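Local structure of chitin oligosaccharide binding protein NagB2 (Paenibacillus sp. FPU-7, 7EHU) at residues Asp196-Asn201 against Leu255-Gly260. The protein binds chitin oligosaccharides such as N,N'-diacetylchitobiose and N,N',N''-triacetylchitotriose, probably delivering them to an ABC transporter for uptake. Residues are numbered along the deposited sequence; the frame is centred on the assembly and turned at random.
With NAG (2-acetamido-2-deoxy-beta-D-glucopyranose), chain B.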
ATOM      1  N   ASP A 196      -1.407  -6.047 -12.356  1.00 12.78           N
ATOM      2  CA  ASP A 196      -1.590  -4.908 -11.473  1.00 12.05           C
ATOM      3  C   ASP A 196      -3.036  -4.729 -11.002  1.00 11.12           C
ATOM      4  O   ASP A 196      -3.447  -3.610 -10.689  1.00 11.44           O
ATOM      5  CB  ASP A 196      -1.057  -3.629 -12.111  1.00 12.65           C
ATOM      6  CG  ASP A 196       0.454  -3.606 -12.194  1.00 13.52           C
ATOM      7  OD1 ASP A 196       1.106  -4.291 -11.384  1.00 17.14           O
ATOM      8  OD2 ASP A 196       0.990  -2.798 -12.973  1.00 13.02           O
ATOM      9  N   GLY A 197      -3.793  -5.824 -10.889  1.00 11.05           N
ATOM     10  CA  GLY A 197      -5.150  -5.739 -10.369  1.00 11.11           C
ATOM     11  C   GLY A 197      -5.249  -5.136  -8.979  1.00 10.60           C
ATOM     12  O   GLY A 197      -6.292  -4.568  -8.619  1.00 10.94           O
ATOM     13  N   TRP A 198      -4.181  -5.235  -8.184  1.00  9.56           N
ATOM     14  CA  TRP A 198      -4.189  -4.659  -6.844  1.00  9.11           C
ATOM     15  C   TRP A 198      -4.480  -3.159  -6.891  1.00  8.73           C
ATOM     16  O   TRP A 198      -5.025  -2.597  -5.931  1.00  8.83           O
ATOM     17  CB  TRP A 198      -2.852  -4.917  -6.140  1.00  9.72           C
ATOM     18  CG  TRP A 198      -1.733  -4.023  -6.588  1.00  9.29           C
ATOM     19  CD1 TRP A 198      -0.884  -4.226  -7.642  1.00  9.55           C
ATOM     20  CD2 TRP A 198      -1.371  -2.755  -6.019  1.00  8.58           C
ATOM     21  NE1 TRP A 198      -0.022  -3.166  -7.759  1.00  9.88           N
ATOM     22  CE2 TRP A 198      -0.299  -2.254  -6.773  1.00  8.86           C
ATOM     23  CE3 TRP A 198      -1.855  -1.996  -4.933  1.00  9.32           C
ATOM     24  CZ2 TRP A 198       0.321  -1.059  -6.456  1.00  9.58           C
ATOM     25  CZ3 TRP A 198      -1.252  -0.814  -4.644  1.00  9.35           C
ATOM     26  CH2 TRP A 198      -0.181  -0.349  -5.404  1.00  9.76           C
ATOM     27  N   ALA A 199      -4.109  -2.486  -7.982  1.00  9.09           N
ATOM     28  CA  ALA A 199      -4.362  -1.047  -8.078  1.00  9.30           C
ATOM     29  C   ALA A 199      -5.856  -0.758  -8.173  1.00  9.51           C
ATOM     30  O   ALA A 199      -6.338   0.240  -7.617  1.00  9.58           O
ATOM     31  CB  ALA A 199      -3.623  -0.481  -9.281  1.00  9.69           C
ATOM     32  N   ILE A 200      -6.599  -1.609  -8.886  1.00  9.67           N
ATOM     33  CA  ILE A 200      -8.057  -1.517  -8.879  1.00  9.98           C
ATOM     34  C   ILE A 200      -8.578  -1.786  -7.477  1.00 10.34           C
ATOM     35  O   ILE A 200      -9.510  -1.128  -7.004  1.00  9.79           O
ATOM     36  CB  ILE A 200      -8.671  -2.494  -9.894  1.00 10.68           C
ATOM     37  CG1 ILE A 200      -8.212  -2.209 -11.326  1.00 11.42           C
ATOM     38  CG2 ILE A 200     -10.204  -2.433  -9.831  1.00 12.12           C
ATOM     39  CD1 ILE A 200      -8.407  -3.402 -12.272  1.00 13.20           C
ATOM     40  N   ASN A 201      -7.985  -2.763  -6.796  1.00 10.14           N
ATOM     41  CA  ASN A 201      -8.446  -3.115  -5.463  1.00  9.89           C
ATOM     42  C   ASN A 201      -8.259  -2.006  -4.442  1.00  9.45           C
ATOM     43  O   ASN A 201      -8.956  -2.010  -3.424  1.00  9.68           O
ATOM     44  CB  ASN A 201      -7.810  -4.416  -4.976  1.00 10.19           C
ATOM     45  CG  ASN A 201      -8.444  -5.648  -5.615  1.00 10.68           C
ATOM     46  OD1 ASN A 201      -9.567  -5.605  -6.112  1.00 11.64           O
ATOM     47  ND2 ASN A 201      -7.725  -6.758  -5.573  1.00 10.85           N
ATOM     48  N   LEU A 255      -3.149  -0.516 -19.068  1.00 15.42           N
ATOM     49  CA  LEU A 255      -2.102   0.285 -18.458  1.00 14.82           C
ATOM     50  C   LEU A 255      -1.591  -0.392 -17.201  1.00 14.55           C
ATOM     51  O   LEU A 255      -2.374  -0.947 -16.427  1.00 17.17           O
ATOM     52  CB  LEU A 255      -2.660   1.651 -18.066  1.00 15.03           C
ATOM     53  CG  LEU A 255      -3.087   2.525 -19.241  1.00 16.35           C
ATOM     54  CD1 LEU A 255      -3.929   3.698 -18.720  1.00 16.71           C
ATOM     55  CD2 LEU A 255      -1.896   3.052 -20.027  1.00 17.75           C
ATOM     56  N   LYS A 256      -0.284  -0.309 -16.988  1.00 13.42           N
ATOM     57  CA  LYS A 256       0.337  -0.719 -15.737  1.00 13.80           C
ATOM     58  C   LYS A 256       0.060   0.325 -14.656  1.00 12.06           C
ATOM     59  O   LYS A 256      -0.256   1.481 -14.947  1.00 11.54           O
ATOM     60  CB  LYS A 256       1.853  -0.822 -15.937  1.00 17.43           C
ATOM     61  CG  LYS A 256       2.327  -1.775 -17.033  1.00 22.36           C
ATOM     62  CD  LYS A 256       3.851  -1.999 -16.980  1.00 27.47           C
ATOM     63  CE  LYS A 256       4.665  -0.691 -16.980  1.00 30.31           C
ATOM     64  NZ  LYS A 256       5.976  -0.842 -17.688  1.00 32.30           N
ATOM     65  N   TYR A 257       0.229  -0.098 -13.400  1.00 11.87           N
ATOM     66  CA  TYR A 257       0.033   0.791 -12.254  1.00 10.73           C
ATOM     67  C   TYR A 257       0.736   2.121 -12.467  1.00 10.32           C
ATOM     68  O   TYR A 257       0.135   3.183 -12.294  1.00  9.85           O
ATOM     69  CB  TYR A 257       0.604   0.103 -11.005  1.00 11.11           C
ATOM     70  CG  TYR A 257       0.648   0.930  -9.758  1.00 10.24           C
ATOM     71  CD1 TYR A 257      -0.485   1.546  -9.263  1.00 10.28           C
ATOM     72  CD2 TYR A 257       1.831   1.061  -9.053  1.00 10.23           C
ATOM     73  CE1 TYR A 257      -0.440   2.284  -8.096  1.00  9.87           C
ATOM     74  CE2 TYR A 257       1.899   1.787  -7.893  1.00  9.47           C
ATOM     75  CZ  TYR A 257       0.754   2.380  -7.404  1.00  9.20           C
ATOM     76  OH  TYR A 257       0.855   3.065  -6.212  1.00  9.73           O
ATOM     77  N   SER A 258       2.025   2.076 -12.807  1.00 10.97           N
ATOM     78  CA  SER A 258       2.805   3.305 -12.928  0.73 12.63           C
ATOM     79  C   SER A 258       2.350   4.159 -14.107  1.00 11.25           C
ATOM     80  O   SER A 258       2.515   5.391 -14.087  1.00 12.34           O
ATOM     81  CB  SER A 258       4.281   2.956 -13.069  0.73 14.55           C
ATOM     82  OG  SER A 258       4.504   2.183 -14.242  0.73 15.23           O
ATOM     83  N   GLU A 259       1.762   3.535 -15.129  1.00 11.61           N
ATOM     84  CA  GLU A 259       1.226   4.300 -16.249  1.00 12.00           C
ATOM     85  C   GLU A 259      -0.059   5.013 -15.863  1.00 11.68           C
ATOM     86  O   GLU A 259      -0.301   6.131 -16.329  1.00 11.39           O
ATOM     87  CB  GLU A 259       1.016   3.355 -17.435  1.00 13.01           C
ATOM     88  CG  GLU A 259       2.344   2.839 -18.036  1.00 14.79           C
ATOM     89  CD  GLU A 259       2.188   1.702 -19.051  1.00 16.55           C
ATOM     90  OE1 GLU A 259       1.165   1.018 -19.052  1.00 16.47           O
ATOM     91  OE2 GLU A 259       3.137   1.506 -19.841  1.00 22.43           O
ATOM     92  N   GLY A 260      -0.872   4.413 -14.986  1.00 10.76           N
ATOM     93  CA  GLY A 260      -1.994   5.137 -14.417  1.00 10.70           C
ATOM     94  C   GLY A 260      -1.546   6.337 -13.605  1.00 10.26           C
ATOM     95  O   GLY A 260      -2.137   7.415 -13.689  1.00 10.49           O
TER
HETATM   96  C1  NAG B   3       0.949  -1.830  -1.581  1.00  8.40           C
HETATM   97  C2  NAG B   3       0.483  -3.222  -1.930  1.00  7.93           C
HETATM   98  C3  NAG B   3      -1.006  -3.385  -1.626  1.00  7.72           C
HETATM   99  C4  NAG B   3      -1.296  -2.995  -0.181  1.00  7.25           C
HETATM  100  C5  NAG B   3      -0.760  -1.596   0.108  1.00  7.50           C
HETATM  101  C6  NAG B   3      -0.917  -1.178   1.555  1.00  7.98           C
HETATM  102  C7  NAG B   3       1.638  -4.505  -3.668  1.00 10.11           C
HETATM  103  C8  NAG B   3       1.790  -4.745  -5.146  1.00 10.75           C
HETATM  104  N2  NAG B   3       0.764  -3.560  -3.315  1.00  7.92           N
HETATM  105  O3  NAG B   3      -1.363  -4.739  -1.874  1.00  8.76           O
HETATM  106  O4  NAG B   3      -2.694  -2.982   0.092  1.00  8.29           O
HETATM  107  O5  NAG B   3       0.638  -1.546  -0.219  1.00  7.91           O
HETATM  108  O6  NAG B   3      -0.229  -2.054   2.435  1.00  8.62           O
HETATM  109  O7  NAG B   3       2.270  -5.150  -2.831  1.00 12.22           O
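W198 and Y257 form an edge-to-face aromatic pair at the wall of the sugar pocket of this periplasmic-binding-protein fold, W198 lining the pocket and Y257 behind it, joining the first turns of helices 197-212 and 257-265. The indole plays two roles: its six-membered ring points an edge at the tyrosine, with centroids 4.5 Å apart and planes at 55°, while one of its faces carries an N-acetylglucosamine. There the amide N2 of the sugar sits 3.4 Å above the plane, offset toward the rim, and the acetamide methyl C8 lies by NE1. An alanine at W198 would probably leave the acetamide without its aromatic platform and open a gap over the Y257 ring face where CZ2 and CH2 had packed.

Y257 can be traced outward from its CB, which rests 3.5 Å from D196 OD2, the same oxygen that takes the Y257 backbone N-H at 2.8 Å in an almost perfectly straight bond. The N-H arrives from above the carboxylate plane, 38° out of it. CG stands anti to the backbone N (chi1 173°), on the way to the indole. CD1 meets the methyl CB of A199 at 3.7 Å, and W198 CZ2 stands over the centre of the ring. Further out, CZ packs against W198 CH2, and the hydroxyl, buried with the ring, is satisfied by hydrogen bonds with D274 and W277. Those bonds at the tip and the straight N-H bond at the base hold the tyrosine at both ends, a second-shell support for the sugar-binding indole.

At the start of helix 257-265, K256 occupies the N-cap position, and its backbone N donates to E259 OE1 at 2.8 Å, meeting that oxygen from the anti side and out of the carboxylate plane.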